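Putative ABC transporter subunit, substrate-binding component (Rhodopseudomonas palustris, PDB 4EVQ) binds 4-hydroxybenzoate and probably delivers it, as the solute-binding component of an ABC transporter, for uptake of lignin-derived aromatic compounds. Local coordinates at residues A[238-243]-A[258-263]. Residues are numbered along the deposited sequence; the frame is centred on the assembly and turned at random.
With PHB (p-hydroxybenzoic acid), chain H.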
# COMPACT_ATOMS: atom_id res chain seq x y z
N PRO A 238 0.92 -4.36 10.28
CA PRO A 238 1.52 -3.61 9.18
C PRO A 238 1.20 -2.14 9.33
O PRO A 238 0.20 -1.78 9.91
CB PRO A 238 0.85 -4.23 7.95
CG PRO A 238 -0.56 -4.58 8.46
CD PRO A 238 -0.31 -5.06 9.89
N GLY A 239 2.02 -1.26 8.80
CA GLY A 239 1.88 0.15 9.07
C GLY A 239 0.66 0.86 8.55
O GLY A 239 0.42 1.99 8.95
N PHE A 240 -0.10 0.19 7.71
CA PHE A 240 -1.40 0.70 7.30
C PHE A 240 -2.31 0.93 8.50
O PHE A 240 -3.25 1.73 8.43
CB PHE A 240 -2.08 -0.24 6.30
CG PHE A 240 -1.14 -0.78 5.28
CD1 PHE A 240 -0.56 0.08 4.37
CD2 PHE A 240 -0.77 -2.11 5.29
CE1 PHE A 240 0.37 -0.41 3.47
CE2 PHE A 240 0.19 -2.58 4.38
CZ PHE A 240 0.75 -1.73 3.50
N LEU A 241 -2.06 0.21 9.59
CA LEU A 241 -2.90 0.30 10.80
C LEU A 241 -2.82 1.70 11.38
O LEU A 241 -3.78 2.14 11.98
CB LEU A 241 -2.37 -0.72 11.80
CG LEU A 241 -3.10 -0.78 13.14
CD1 LEU A 241 -4.56 -1.18 12.96
CD2 LEU A 241 -2.38 -1.74 14.09
N THR A 242 -1.69 2.41 11.24
CA THR A 242 -1.54 3.74 11.81
C THR A 242 -1.39 4.87 10.81
O THR A 242 -1.62 6.03 11.16
CB THR A 242 -0.36 3.77 12.82
OG1 THR A 242 0.88 3.43 12.16
CG2 THR A 242 -0.58 2.77 13.93
N ASP A 243 -0.98 4.56 9.57
CA ASP A 243 -0.72 5.65 8.65
C ASP A 243 -1.97 6.45 8.29
O ASP A 243 -2.98 5.90 7.90
CB ASP A 243 -0.03 5.15 7.37
CG ASP A 243 1.48 5.35 7.41
OD1 ASP A 243 2.11 5.00 8.42
OD2 ASP A 243 2.05 5.88 6.40
N THR A 258 4.53 -0.98 14.44
CA THR A 258 4.20 -1.40 13.09
C THR A 258 5.45 -1.60 12.27
O THR A 258 6.53 -1.15 12.61
CB THR A 258 3.27 -0.40 12.34
OG1 THR A 258 3.91 0.86 12.16
CG2 THR A 258 1.95 -0.18 13.05
N VAL A 259 5.28 -2.33 11.17
CA VAL A 259 6.34 -2.47 10.17
C VAL A 259 5.82 -1.91 8.85
O VAL A 259 4.70 -2.22 8.44
CB VAL A 259 6.77 -3.93 10.05
CG1 VAL A 259 7.66 -4.13 8.85
CG2 VAL A 259 7.48 -4.40 11.33
N LEU A 260 6.62 -1.07 8.21
CA LEU A 260 6.21 -0.48 6.93
C LEU A 260 7.45 -0.07 6.16
O LEU A 260 8.48 0.27 6.73
CB LEU A 260 5.31 0.77 7.16
CG LEU A 260 4.44 1.20 5.97
CD1 LEU A 260 3.40 0.16 5.62
CD2 LEU A 260 3.78 2.55 6.34
N HIS A 261 7.26 0.01 4.86
CA HIS A 261 8.25 0.48 3.89
C HIS A 261 8.44 1.99 3.83
O HIS A 261 9.19 2.48 3.02
CB HIS A 261 7.95 -0.13 2.53
CG HIS A 261 6.54 0.06 2.09
ND1 HIS A 261 5.50 -0.57 2.74
CD2 HIS A 261 6.00 0.75 1.07
CE1 HIS A 261 4.37 -0.23 2.15
NE2 HIS A 261 4.65 0.56 1.14
N TYR A 262 7.75 2.73 4.68
CA TYR A 262 7.93 4.18 4.78
C TYR A 262 7.80 4.63 6.22
O TYR A 262 7.03 4.05 6.97
CB TYR A 262 6.88 4.92 3.92
CG TYR A 262 7.03 6.41 3.96
CD1 TYR A 262 8.12 7.05 3.37
CD2 TYR A 262 6.06 7.20 4.59
CE1 TYR A 262 8.27 8.41 3.45
CE2 TYR A 262 6.21 8.58 4.65
CZ TYR A 262 7.30 9.18 4.06
OH TYR A 262 7.42 10.55 4.15
N VAL A 263 8.57 5.64 6.60
CA VAL A 263 8.41 6.34 7.87
C VAL A 263 8.63 7.80 7.56
O VAL A 263 9.53 8.13 6.79
CB VAL A 263 9.46 5.96 8.93
CG1 VAL A 263 8.91 6.28 10.34
CG2 VAL A 263 9.93 4.63 8.83
C1' PHB H . -5.56 -3.84 0.02
O1' PHB H . -6.76 -4.17 -0.09
O2' PHB H . -4.62 -4.39 -0.68
C1 PHB H . -5.12 -2.80 0.97
C2 PHB H . -6.02 -1.83 1.39
C3 PHB H . -5.62 -0.86 2.29
C4 PHB H . -4.36 -0.88 2.78
C5 PHB H . -3.43 -1.82 2.37
C6 PHB H . -3.84 -2.77 1.48
O4 PHB H . -3.95 0.05 3.67
O HOH W 1 3.58 2.77 13.97
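Pro238 and Val259 pair as parallel strand neighbours, and Gly239 N, the first amide past the end of strand 235-238, donates to Val259 O at 2.9 Å, a bent bond (136° at the hydrogen) whose donor sits above the carbonyl plane. The chain then turns into a short 3-10 segment that carries Phe240 to the p-hydroxybenzoic acid, its CB 3.2 Å from ligand O4. The Phe240 ring lies between two layers: Leu260 CD1 makes a CH-pi contact over one face, 4.0 Å from the ring centroid and offset toward the rim, while ligand C5 stands 3.8 Å above the centre of the opposite face. Phe240 CZ also meets the edge of the His261 ring at CE1. An alanine here would keep CB but would probably open a gap between Leu260 CD1 and the ligand ring. With CG anti to the backbone N (chi1 -161°), Leu260 reaches tip to tip toward Asp243, CD2 lying 3.6 Å from OD1; that carboxylate is held by Arg348 and by Val288 N. Thr258 CB packs on Gly239 CA at 3.6 Å, and a water joins Thr258 OG1, also bonded to Arg348 NE, to Thr242 OG1, weakly at the latter. Strand 345-351 continues the sheet beyond Thr258 and Leu260, helix 288-306 touches Phe240 and Leu260, and helix 135-148 packs on Phe240, Val259 and Leu260; the turn thus lies at the ligand pocket of the periplasmic binding fold.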